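Local structure of geranyltranstransferase (Campylobacter jejuni, 3NPK) at residues Phe42-Leu47 and Leu178-Leu183; Ser49-Ser53 and Leu271-Ile275; Lys133-Leu138 and Lys184-Ile189; Ile200-Lys206 and Asp263-Leu267. The protein probably catalyses the head-to-tail condensation of isopentenyl diphosphate with geranyl diphosphate, giving farnesyl diphosphate and releasing pyrophosphate. All coordinates share one frame; numbering follows the deposited sequence.

Interaction 1. Residues Phe42-Leu47 and Leu178-Leu183; sequences FRAQLL and LIAAAL. With PPV (pyrophosphate), chain C.
In the all-helical isoprenoid synthase fold, the pyrophosphate pocket is backed here by a tight helix pair, R43, L46 and L47 of 42-47 against I179, A182 and L183 of 178-183. The short axes come within 8.1 Å at 31°, a closeness consistent with the small side chain of A182: its CB sits 3.5 Å from R43 O, and A182 O takes a CA-H...O contact from L47 CA. L46 points at the other helix, its CD1 3.8 Å from I179 CG2 and its CB against L183 CD2. F42 has CG anti to its backbone N (chi1 175°), which brings the ring across I179, the two side chains at about a right angle, with CE2 4.1 Å from I179 CG2; L46 CD1 lies over one ring face near the rim. The R43 chain runs extended from CG to NE, with CD resting 3.9 Å from L178 CD2, and the guanidinium then turns so that NH1 donates to O31 of the pyrophosphate at 3.1 Å and 160°. That oxygen lies at the guanidinium edge, in its plane. The backbone N of K40 and NH2 of R92 bond to the same pyrophosphate; the helix pair thus carries one basic side chain of the diphosphate pocket, as in other polyprenyl synthases.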
loop_
_atom_site.group_PDB
_atom_site.type_symbol
_atom_site.label_atom_id
_atom_site.label_comp_id
_atom_site.label_asym_id
_atom_site.label_seq_id
_atom_site.Cartn_x
_atom_site.Cartn_y
_atom_site.Cartn_z
ATOM N N PHE A 42 8.359 17.271 -6.277
ATOM C CA PHE A 42 9.392 16.966 -7.267
ATOM C C PHE A 42 9.022 15.716 -8.075
ATOM O O PHE A 42 9.138 15.701 -9.305
ATOM C CB PHE A 42 10.737 16.796 -6.530
ATOM C CG PHE A 42 11.884 16.351 -7.397
ATOM C CD1 PHE A 42 12.415 17.190 -8.375
ATOM C CD2 PHE A 42 12.473 15.110 -7.198
ATOM C CE1 PHE A 42 13.501 16.775 -9.153
ATOM C CE2 PHE A 42 13.547 14.697 -7.970
ATOM C CZ PHE A 42 14.059 15.523 -8.944
ATOM N N ARG A 43 8.565 14.668 -7.397
ATOM C CA ARG A 43 8.250 13.435 -8.109
ATOM C C ARG A 43 7.058 13.620 -9.055
ATOM O O ARG A 43 7.116 13.226 -10.235
ATOM C CB ARG A 43 8.025 12.297 -7.116
ATOM C CG ARG A 43 9.305 11.978 -6.351
ATOM C CD ARG A 43 9.074 11.290 -5.015
ATOM N NE ARG A 43 10.332 11.142 -4.274
ATOM C CZ ARG A 43 10.926 12.114 -3.579
ATOM N NH1 ARG A 43 10.373 13.319 -3.499
ATOM N NH2 ARG A 43 12.079 11.881 -2.945
ATOM N N ALA A 44 5.977 14.205 -8.550
ATOM C CA ALA A 44 4.851 14.571 -9.414
ATOM C C ALA A 44 5.317 15.381 -10.624
ATOM O O ALA A 44 4.906 15.117 -11.758
ATOM C CB ALA A 44 3.811 15.374 -8.623
ATOM N N GLN A 45 6.168 16.374 -10.387
ATOM C CA GLN A 45 6.604 17.256 -11.472
ATOM C C GLN A 45 7.485 16.566 -12.511
ATOM O O GLN A 45 7.403 16.882 -13.713
ATOM C CB GLN A 45 7.267 18.524 -10.933
ATOM C CG GLN A 45 6.290 19.410 -10.130
ATOM C CD GLN A 45 5.041 19.733 -10.934
ATOM O OE1 GLN A 45 5.109 19.912 -12.147
ATOM N NE2 GLN A 45 3.896 19.790 -10.268
ATOM N N LEU A 46 8.317 15.620 -12.077
ATOM C CA LEU A 46 9.079 14.817 -13.038
ATOM C C LEU A 46 8.136 14.058 -13.963
ATOM O O LEU A 46 8.310 14.067 -15.183
ATOM C CB LEU A 46 9.994 13.827 -12.321
ATOM C CG LEU A 46 11.214 14.422 -11.612
ATOM C CD1 LEU A 46 11.863 13.311 -10.817
ATOM C CD2 LEU A 46 12.189 15.033 -12.619
ATOM N N LEU A 47 7.122 13.416 -13.386
ATOM C CA LEU A 47 6.184 12.635 -14.182
ATOM C C LEU A 47 5.435 13.547 -15.153
ATOM O O LEU A 47 5.314 13.244 -16.350
ATOM C CB LEU A 47 5.193 11.899 -13.272
ATOM C CG LEU A 47 4.139 11.058 -14.004
ATOM C CD1 LEU A 47 3.732 9.848 -13.183
ATOM C CD2 LEU A 47 2.882 11.864 -14.380
ATOM N N LEU A 178 12.290 5.484 -6.443
ATOM C CA LEU A 178 11.005 6.171 -6.580
ATOM C C LEU A 178 11.100 7.386 -7.524
ATOM O O LEU A 178 10.153 7.682 -8.262
ATOM C CB LEU A 178 10.450 6.584 -5.209
ATOM C CG LEU A 178 8.986 7.062 -5.243
ATOM C CD1 LEU A 178 8.058 5.983 -5.744
ATOM C CD2 LEU A 178 8.538 7.547 -3.873
ATOM N N ILE A 179 12.242 8.080 -7.511
ATOM C CA ILE A 179 12.500 9.166 -8.465
ATOM C C ILE A 179 12.561 8.627 -9.902
ATOM O O ILE A 179 11.922 9.170 -10.820
ATOM C CB ILE A 179 13.789 9.940 -8.086
ATOM C CG1 ILE A 179 13.538 10.730 -6.794
ATOM C CG2 ILE A 179 14.232 10.870 -9.203
ATOM C CD1 ILE A 179 14.781 11.214 -6.097
ATOM N N ALA A 180 13.301 7.544 -10.094
ATOM C CA ALA A 180 13.340 6.863 -11.394
ATOM C C ALA A 180 11.940 6.403 -11.822
ATOM O O ALA A 180 11.549 6.516 -12.997
ATOM C CB ALA A 180 14.302 5.665 -11.331
ATOM N N ALA A 181 11.175 5.885 -10.868
ATOM C CA ALA A 181 9.815 5.436 -11.171
ATOM C C ALA A 181 8.935 6.588 -11.660
ATOM O O ALA A 181 8.127 6.411 -12.557
ATOM C CB ALA A 181 9.178 4.776 -9.944
ATOM N N ALA A 182 9.085 7.770 -11.068
ATOM C CA ALA A 182 8.273 8.902 -11.492
ATOM C C ALA A 182 8.506 9.197 -12.968
ATOM O O ALA A 182 7.558 9.401 -13.736
ATOM C CB ALA A 182 8.603 10.120 -10.657
ATOM N N LEU A 183 9.775 9.232 -13.367
ATOM C CA LEU A 183 10.124 9.459 -14.771
ATOM C C LEU A 183 9.608 8.323 -15.658
ATOM O O LEU A 183 8.995 8.584 -16.700
ATOM C CB LEU A 183 11.636 9.604 -14.927
ATOM C CG LEU A 183 12.175 10.915 -14.364
ATOM C CD1 LEU A 183 13.696 10.857 -14.133
ATOM C CD2 LEU A 183 11.803 12.102 -15.278
HETATM O O11 PPV C . 12.149 14.547 0.944
HETATM P P1 PPV C . 11.695 15.796 -0.034
HETATM O O21 PPV C . 12.906 16.898 -0.201
HETATM O O31 PPV C . 11.346 15.299 -1.366
HETATM O OPP PPV C . 10.473 16.541 0.768
HETATM P P2 PPV C . 9.096 17.203 0.175
HETATM O O12 PPV C . 8.415 17.835 1.538
HETATM O O22 PPV C . 8.087 16.047 -0.363
HETATM O O32 PPV C . 9.365 18.257 -0.818
#

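Interaction 2. Residues Ser49-Ser53 and Leu271-Ile275; sequences SVVQS and LAQMI
M274, modelled as selenomethionine, reaches from 271-275 into the surface of 49-53 between S49 and S53. Its CB lies 4.0 Å from S49 CB and near S49 OG. With CG anti to the carbonyl carbon, the chain heads straight across, and SE arrives 3.8 Å from S49 CB. A bend at chi3 (-86°) then turns the methyl along the partner helix: CE stands 3.5 Å from S49 O, beside S53 CB. The long, flexible thioether type suits a place where serines offer only short side chains. This is antiparallel helix-helix packing within the isoprenoid synthase bundle, 156° between the directions of the short axes and 9.5 Å apart, joining helix 42-54 to the C-terminal helix 269-282. L271, beside it, meets the same two serines. Its CB meets S53 OG at 3.5 Å, while CD1 lies over the S49 carbonyl and touches V50 CG2 at 4.1 Å. Neither serine spends its hydroxyl on the partner helix. S53 OG donates to V50 O at 2.8 Å, tilted 27° from the carbonyl plane, and S49 OG bonds to Q45 O, one turn earlier.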
loop_
_atom_site.group_PDB
_atom_site.type_symbol
_atom_site.label_atom_id
_atom_site.label_comp_id
_atom_site.label_asym_id
_atom_site.label_seq_id
_atom_site.Cartn_x
_atom_site.Cartn_y
_atom_site.Cartn_z
ATOM N N SER A 49 6.211 16.426 -16.307
ATOM C CA SER A 49 7.092 17.035 -17.308
ATOM C C SER A 49 7.265 16.074 -18.477
ATOM O O SER A 49 7.202 16.481 -19.653
ATOM C CB SER A 49 8.467 17.367 -16.711
ATOM O OG SER A 49 8.398 18.395 -15.728
ATOM N N VAL A 50 7.491 14.797 -18.168
ATOM C CA VAL A 50 7.593 13.796 -19.238
ATOM C C VAL A 50 6.318 13.799 -20.091
ATOM O O VAL A 50 6.383 13.897 -21.321
ATOM C CB VAL A 50 7.865 12.376 -18.693
ATOM C CG1 VAL A 50 7.810 11.345 -19.838
ATOM C CG2 VAL A 50 9.236 12.333 -17.987
ATOM N N VAL A 51 5.157 13.711 -19.445
ATOM C CA VAL A 51 3.899 13.677 -20.184
ATOM C C VAL A 51 3.692 14.954 -21.012
ATOM O O VAL A 51 3.370 14.894 -22.206
ATOM C CB VAL A 51 2.693 13.442 -19.246
ATOM C CG1 VAL A 51 1.387 13.449 -20.048
ATOM C CG2 VAL A 51 2.855 12.114 -18.507
ATOM N N GLN A 52 3.889 16.111 -20.391
ATOM C CA GLN A 52 3.718 17.376 -21.101
ATOM C C GLN A 52 4.594 17.445 -22.356
ATOM O O GLN A 52 4.160 17.928 -23.402
ATOM C CB GLN A 52 4.012 18.559 -20.170
ATOM C CG GLN A 52 3.940 19.928 -20.861
ATOM C CD GLN A 52 2.574 20.253 -21.442
ATOM O OE1 GLN A 52 1.578 19.584 -21.160
ATOM N NE2 GLN A 52 2.527 21.293 -22.269
ATOM N N SER A 53 5.817 16.937 -22.251
ATOM C CA SER A 53 6.794 17.036 -23.336
ATOM C C SER A 53 6.500 16.074 -24.484
ATOM O O SER A 53 6.946 16.286 -25.614
ATOM C CB SER A 53 8.207 16.769 -22.806
ATOM O OG SER A 53 8.425 15.380 -22.600
ATOM N N LEU A 271 11.879 18.634 -22.715
ATOM C CA LEU A 271 11.929 17.780 -21.536
ATOM C C LEU A 271 13.249 17.955 -20.791
ATOM O O LEU A 271 13.270 18.047 -19.566
ATOM C CB LEU A 271 11.735 16.306 -21.916
ATOM C CG LEU A 271 11.794 15.354 -20.719
ATOM C CD1 LEU A 271 10.781 15.760 -19.623
ATOM C CD2 LEU A 271 11.578 13.930 -21.172
ATOM N N ALA A 272 14.350 18.008 -21.528
ATOM C CA ALA A 272 15.651 18.197 -20.899
ATOM C C ALA A 272 15.685 19.487 -20.071
ATOM O O ALA A 272 16.164 19.490 -18.929
ATOM C CB ALA A 272 16.763 18.210 -21.949
ATOM N N GLN A 273 15.152 20.570 -20.634
ATOM C CA GLN A 273 15.114 21.847 -19.923
ATOM C C GLN A 273 14.227 21.786 -18.665
ATOM O O GLN A 273 14.591 22.325 -17.607
ATOM C CB GLN A 273 14.631 22.965 -20.847
ATOM C CG GLN A 273 14.670 24.323 -20.181
ATOM C CD GLN A 273 16.090 24.759 -19.879
ATOM O OE1 GLN A 273 16.929 24.823 -20.776
ATOM N NE2 GLN A 273 16.366 25.054 -18.614
HETATM N N MSE A 274 13.066 21.145 -18.779
HETATM C CA MSE A 274 12.184 20.965 -17.628
HETATM C C MSE A 274 12.870 20.214 -16.500
HETATM O O MSE A 274 12.755 20.585 -15.330
HETATM C CB MSE A 274 10.902 20.254 -18.035
HETATM C CG MSE A 274 9.963 21.147 -18.807
HETATM SE SE MSE A 274 8.306 20.218 -19.256
HETATM C CE MSE A 274 8.857 19.351 -20.892
ATOM N N ILE A 275 13.586 19.153 -16.840
ATOM C CA ILE A 275 14.252 18.378 -15.806
ATOM C C ILE A 275 15.395 19.189 -15.203
ATOM O O ILE A 275 15.606 19.171 -13.990
ATOM C CB ILE A 275 14.732 17.018 -16.336
ATOM C CG1 ILE A 275 13.517 16.175 -16.761
ATOM C CG2 ILE A 275 15.589 16.279 -15.283
ATOM C CD1 ILE A 275 13.873 14.839 -17.369
#

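Interaction 3. Residues Lys133-Leu138 and Lys184-Ile189; sequences KLIKTL and KMGCEI
L134 and M185 (selenomethionine) form the dense side of this contact, where the two helices run almost exactly antiparallel, 172° between the short axes. L134 CD2 lies 3.4 Å from M185 O and also packs on M185 CB, while its other methyl, CD1, meets I189 CG1 at 3.9 Å, the two side chains crossing at about a right angle. M185 slides past T137 in the opposite direction, its CG 3.6 Å from T137 CG2. Bent at chi3 (80°), it then lays its CE against L138 CB at 3.8 Å. A branched leucine and a long, supple selenomethionine interlock well on this buried flank, which V65 and L69 of helix 59-80 cover. The pair belongs to the helical bundle of the isoprenoid synthase fold, joining helix 128-142 to the C-terminal end of helix 164-189.

The opposite flank is polar and wet. T137 straddles the boundary: its CG2 serves the apolar side, whereas OG1, anti to the carbonyl carbon, donates to E188 OE1 at 2.7 Å on the syn lone pair of that oxygen. Threonine suits the place because one residue supplies both a methyl and a hydroxyl. E188, extended beyond CG, brings its carboxylate over the start of the other segment, where water 1 donates both to OE2 at 2.8 Å and to K133 O. Water 2 donates to T137 OG1 and accepts from K184 NZ, linking the lysine to the hydroxyl. The nearby ammonium would probably add to the stability of the negative carboxylate.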
loop_
_atom_site.group_PDB
_atom_site.type_symbol
_atom_site.label_atom_id
_atom_site.label_comp_id
_atom_site.label_asym_id
_atom_site.label_seq_id
_atom_site.Cartn_x
_atom_site.Cartn_y
_atom_site.Cartn_z
ATOM N N LYS A 133 0.623 -1.376 -16.099
ATOM C CA LYS A 133 2.061 -1.076 -16.145
ATOM C C LYS A 133 2.449 -0.081 -15.060
ATOM O O LYS A 133 3.467 -0.265 -14.391
ATOM C CB LYS A 133 2.476 -0.551 -17.514
ATOM C CG LYS A 133 2.429 -1.648 -18.554
ATOM C CD LYS A 133 3.003 -1.219 -19.885
ATOM C CE LYS A 133 2.918 -2.389 -20.869
ATOM N NZ LYS A 133 1.514 -2.825 -21.086
ATOM N N LEU A 134 1.650 0.974 -14.896
ATOM C CA LEU A 134 1.940 1.989 -13.887
ATOM C C LEU A 134 1.917 1.416 -12.474
ATOM O O LEU A 134 2.752 1.782 -11.645
ATOM C CB LEU A 134 0.937 3.141 -13.979
ATOM C CG LEU A 134 1.000 3.969 -15.275
ATOM C CD1 LEU A 134 -0.189 4.924 -15.351
ATOM C CD2 LEU A 134 2.310 4.732 -15.340
ATOM N N ILE A 135 0.952 0.548 -12.198
ATOM C CA ILE A 135 0.859 -0.087 -10.880
ATOM C C ILE A 135 2.068 -0.999 -10.623
ATOM O O ILE A 135 2.619 -1.011 -9.519
ATOM C CB ILE A 135 -0.473 -0.826 -10.732
ATOM C CG1 ILE A 135 -1.596 0.227 -10.655
ATOM C CG2 ILE A 135 -0.454 -1.743 -9.498
ATOM C CD1 ILE A 135 -2.980 -0.325 -10.906
ATOM N N LYS A 136 2.495 -1.744 -11.645
ATOM C CA LYS A 136 3.704 -2.553 -11.509
ATOM C C LYS A 136 4.901 -1.686 -11.183
ATOM O O LYS A 136 5.697 -2.024 -10.306
ATOM C CB LYS A 136 3.995 -3.345 -12.790
ATOM C CG LYS A 136 3.013 -4.446 -13.088
ATOM C CD LYS A 136 3.307 -5.108 -14.438
ATOM C CE LYS A 136 2.443 -6.351 -14.630
ATOM N NZ LYS A 136 2.677 -6.993 -15.957
ATOM N N THR A 137 5.037 -0.560 -11.878
ATOM C CA THR A 137 6.190 0.307 -11.652
ATOM C C THR A 137 6.160 0.917 -10.251
ATOM O O THR A 137 7.175 0.947 -9.529
ATOM C CB THR A 137 6.267 1.403 -12.721
ATOM O OG1 THR A 137 6.404 0.766 -14.004
ATOM C CG2 THR A 137 7.467 2.322 -12.488
ATOM N N LEU A 138 4.995 1.409 -9.855
ATOM C CA LEU A 138 4.910 2.039 -8.540
ATOM C C LEU A 138 5.106 1.033 -7.413
ATOM O O LEU A 138 5.848 1.305 -6.462
ATOM C CB LEU A 138 3.574 2.749 -8.361
ATOM C CG LEU A 138 3.456 3.609 -7.095
ATOM C CD1 LEU A 138 4.509 4.718 -7.080
ATOM C CD2 LEU A 138 2.043 4.212 -7.040
ATOM N N LYS A 184 9.835 7.073 -15.246
ATOM C CA LYS A 184 9.411 5.930 -16.064
ATOM C C LYS A 184 7.884 5.891 -16.211
ATOM O O LYS A 184 7.360 5.575 -17.273
ATOM C CB LYS A 184 9.909 4.601 -15.481
ATOM C CG LYS A 184 9.601 3.406 -16.407
ATOM C CD LYS A 184 10.205 2.122 -15.936
ATOM C CE LYS A 184 9.890 1.006 -16.952
ATOM N NZ LYS A 184 10.380 -0.319 -16.536
HETATM N N MSE A 185 7.174 6.227 -15.144
HETATM C CA MSE A 185 5.719 6.264 -15.196
HETATM C C MSE A 185 5.218 7.324 -16.195
HETATM O O MSE A 185 4.224 7.103 -16.906
HETATM C CB MSE A 185 5.160 6.500 -13.793
HETATM C CG MSE A 185 5.357 5.257 -12.931
HETATM SE SE MSE A 185 5.024 5.523 -11.037
HETATM C CE MSE A 185 3.081 5.414 -11.070
ATOM N N GLY A 186 5.898 8.464 -16.269
ATOM C CA GLY A 186 5.563 9.434 -17.314
ATOM C C GLY A 186 5.694 8.791 -18.698
ATOM O O GLY A 186 4.837 8.970 -19.576
ATOM N N CYS A 187 6.751 8.013 -18.891
ATOM C CA CYS A 187 6.975 7.345 -20.172
ATOM C C CYS A 187 5.867 6.330 -20.444
ATOM O O CYS A 187 5.373 6.207 -21.581
ATOM C CB CYS A 187 8.339 6.645 -20.180
ATOM S SG CYS A 187 9.750 7.756 -20.051
ATOM N N GLU A 188 5.473 5.595 -19.408
ATOM C CA GLU A 188 4.448 4.570 -19.573
ATOM C C GLU A 188 3.088 5.170 -19.928
ATOM O O GLU A 188 2.361 4.623 -20.769
ATOM C CB GLU A 188 4.373 3.669 -18.341
ATOM C CG GLU A 188 5.637 2.773 -18.247
ATOM C CD GLU A 188 5.749 1.947 -16.979
ATOM O OE1 GLU A 188 5.324 2.406 -15.889
ATOM O OE2 GLU A 188 6.282 0.817 -17.088
ATOM N N ILE A 189 2.738 6.293 -19.302
ATOM C CA ILE A 189 1.507 7.001 -19.687
ATOM C C ILE A 189 1.496 7.299 -21.193
ATOM O O ILE A 189 0.459 7.155 -21.877
ATOM C CB ILE A 189 1.358 8.306 -18.890
ATOM C CG1 ILE A 189 1.039 7.985 -17.434
ATOM C CG2 ILE A 189 0.269 9.207 -19.485
ATOM C CD1 ILE A 189 1.307 9.153 -16.483
HETATM O O HOH W 1 5.533 -1.566 -15.872
HETATM O O HOH W 2 8.691 -0.635 -14.352
#

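Interaction 4. Residues Ile200-Lys206 and Asp263-Leu267; sequences IYKLGLK and DLEKL
K206 NZ pairs with two carboxylates, D263 of the facing segment and E259 one turn earlier on helix 246-265. The link to D263 is a salt bridge whose hydrogen bond is weak, with NZ 3.4 Å from OD2; E259, in a salt bridge of its own, is the stronger partner. The lysine starts with CG anti to the backbone N (chi1 -166°) and bends at chi3 (-72°), a course that carries the ammonium across the aspartate at about a right angle. Lysine suits this partly exposed margin: its long chain reaches from one helix to the acids of the other.

Inward from the ion pair the contact turns apolar. L203 points at the other segment and forks over it, CD1 resting 4.1 Å from D263 CB, while CD2 touches L264 CD2 at 3.9 Å and L267 CD1 at 4.0 Å. A leucine is apt here, since its two methyls address separate neighbours. I200, one turn earlier, offers CG1 to L267 CD2 at 3.6 Å. L267, in the turn that follows the helix, points its side chain toward helix 194-220. Both L264 and L267 also touch I275 of helix 269-282, so these leucines fill the angle where the chain passes from one helix of the bundle to the next. The chemistry implies a division of labour: aliphatic contacts supply most of the close packing, while the lysine, held more firmly by E259 than by D263, probably eases the charge of two neighbouring acids at the rim.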
loop_
_atom_site.group_PDB
_atom_site.type_symbol
_atom_site.label_atom_id
_atom_site.label_comp_id
_atom_site.label_asym_id
_atom_site.label_seq_id
_atom_site.Cartn_x
_atom_site.Cartn_y
_atom_site.Cartn_z
ATOM N N ILE A 200 15.572 6.606 -19.422
ATOM C CA ILE A 200 15.067 7.671 -18.557
ATOM C C ILE A 200 14.977 7.194 -17.094
ATOM O O ILE A 200 15.293 7.942 -16.171
ATOM C CB ILE A 200 13.733 8.213 -19.135
ATOM C CG1 ILE A 200 14.019 9.059 -20.382
ATOM C CG2 ILE A 200 12.970 9.020 -18.125
ATOM C CD1 ILE A 200 12.798 9.268 -21.297
ATOM N N TYR A 201 14.591 5.939 -16.879
ATOM C CA TYR A 201 14.640 5.362 -15.534
ATOM C C TYR A 201 16.067 5.423 -14.977
ATOM O O TYR A 201 16.288 5.828 -13.836
ATOM C CB TYR A 201 14.125 3.928 -15.564
ATOM C CG TYR A 201 14.081 3.235 -14.221
ATOM C CD1 TYR A 201 12.944 3.286 -13.419
ATOM C CD2 TYR A 201 15.176 2.517 -13.760
ATOM C CE1 TYR A 201 12.899 2.622 -12.194
ATOM C CE2 TYR A 201 15.143 1.858 -12.537
ATOM C CZ TYR A 201 14.005 1.918 -11.758
ATOM O OH TYR A 201 13.963 1.265 -10.553
ATOM N N LYS A 202 17.043 5.043 -15.795
ATOM C CA LYS A 202 18.438 5.077 -15.357
ATOM C C LYS A 202 18.910 6.492 -15.036
ATOM O O LYS A 202 19.690 6.696 -14.103
ATOM C CB LYS A 202 19.337 4.427 -16.403
ATOM C CG LYS A 202 19.150 2.936 -16.479
ATOM C CD LYS A 202 20.116 2.333 -17.480
ATOM C CE LYS A 202 20.103 0.810 -17.422
ATOM N NZ LYS A 202 21.405 0.223 -17.862
ATOM N N LEU A 203 18.417 7.480 -15.773
ATOM C CA LEU A 203 18.729 8.871 -15.449
ATOM C C LEU A 203 18.153 9.242 -14.082
ATOM O O LEU A 203 18.826 9.889 -13.273
ATOM C CB LEU A 203 18.199 9.806 -16.532
ATOM C CG LEU A 203 18.216 11.302 -16.215
ATOM C CD1 LEU A 203 19.650 11.815 -16.042
ATOM C CD2 LEU A 203 17.500 12.096 -17.326
ATOM N N GLY A 204 16.923 8.814 -13.810
ATOM C CA GLY A 204 16.348 9.027 -12.483
ATOM C C GLY A 204 17.193 8.436 -11.359
ATOM O O GLY A 204 17.369 9.063 -10.310
ATOM N N LEU A 205 17.738 7.238 -11.574
ATOM C CA LEU A 205 18.586 6.608 -10.554
ATOM C C LEU A 205 19.805 7.472 -10.286
ATOM O O LEU A 205 20.228 7.638 -9.134
ATOM C CB LEU A 205 19.055 5.233 -11.013
ATOM C CG LEU A 205 17.992 4.157 -11.164
ATOM C CD1 LEU A 205 18.673 2.885 -11.665
ATOM C CD2 LEU A 205 17.210 3.907 -9.848
ATOM N N LYS A 206 20.383 8.012 -11.357
ATOM C CA LYS A 206 21.573 8.850 -11.221
ATOM C C LYS A 206 21.249 10.142 -10.469
ATOM O O LYS A 206 22.000 10.571 -9.600
ATOM C CB LYS A 206 22.185 9.153 -12.589
ATOM C CG LYS A 206 23.587 9.721 -12.505
ATOM C CD LYS A 206 24.234 9.808 -13.869
ATOM C CE LYS A 206 24.589 8.437 -14.382
ATOM N NZ LYS A 206 25.281 8.539 -15.692
ATOM N N ASP A 263 23.275 12.718 -20.720
ATOM C CA ASP A 263 22.027 11.965 -20.784
ATOM C C ASP A 263 20.844 12.878 -21.111
ATOM O O ASP A 263 19.936 12.495 -21.854
ATOM C CB ASP A 263 21.771 11.222 -19.470
ATOM C CG ASP A 263 22.864 10.210 -19.141
ATOM O OD1 ASP A 263 23.519 9.702 -20.080
ATOM O OD2 ASP A 263 23.062 9.922 -17.937
ATOM N N LEU A 264 20.861 14.091 -20.573
ATOM C CA LEU A 264 19.780 15.035 -20.836
ATOM C C LEU A 264 19.779 15.475 -22.301
ATOM O O LEU A 264 18.708 15.697 -22.873
ATOM C CB LEU A 264 19.873 16.243 -19.895
ATOM C CG LEU A 264 19.449 15.977 -18.446
ATOM C CD1 LEU A 264 19.961 17.073 -17.527
ATOM C CD2 LEU A 264 17.934 15.841 -18.341
ATOM N N GLU A 265 20.969 15.589 -22.903
ATOM C CA GLU A 265 21.078 15.962 -24.316
ATOM C C GLU A 265 20.406 14.950 -25.222
ATOM O O GLU A 265 20.059 15.277 -26.350
ATOM C CB GLU A 265 22.533 16.150 -24.766
ATOM C CG GLU A 265 23.149 17.434 -24.229
ATOM C CD GLU A 265 24.163 18.085 -25.167
ATOM O OE1 GLU A 265 24.721 17.398 -26.049
ATOM O OE2 GLU A 265 24.395 19.305 -25.018
ATOM N N LYS A 266 20.219 13.728 -24.729
ATOM C CA LYS A 266 19.558 12.674 -25.504
ATOM C C LYS A 266 18.028 12.668 -25.386
ATOM O O LYS A 266 17.352 11.866 -26.026
ATOM C CB LYS A 266 20.099 11.306 -25.088
ATOM C CG LYS A 266 21.542 11.075 -25.463
ATOM C CD LYS A 266 21.690 11.028 -26.968
ATOM C CE LYS A 266 23.064 10.544 -27.380
ATOM N NZ LYS A 266 23.208 10.702 -28.838
ATOM N N LEU A 267 17.491 13.551 -24.549
ATOM C CA LEU A 267 16.052 13.711 -24.419
ATOM C C LEU A 267 15.558 14.807 -25.345
ATOM O O LEU A 267 16.335 15.623 -25.836
ATOM C CB LEU A 267 15.689 14.118 -22.990
ATOM C CG LEU A 267 16.108 13.183 -21.862
ATOM C CD1 LEU A 267 15.597 13.700 -20.519
ATOM C CD2 LEU A 267 15.557 11.803 -22.128
#

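All four interactions lie within one helical bundle; helix 164-189 supplies 178-183 to interaction 1 and the following turns, 184-189, to interaction 3, and the centres of these two are about 10 Å apart. Helix 42-54 likewise serves interactions 1 and 2, 11 Å apart between centres, with L183 packing on V50 and I275. Interaction 4 brings in helices 194-220 and 246-265 and touches all the others, through A180 and L183, through C187, and through I275. Along the chain, interactions 3 and 4 are nested inside the loop closed by interaction 2, while interactions 1 and 3 cross. Distant parts of the sequence thus pack into one bundle, whose interaction 1 reaches the pyrophosphate pocket through R43.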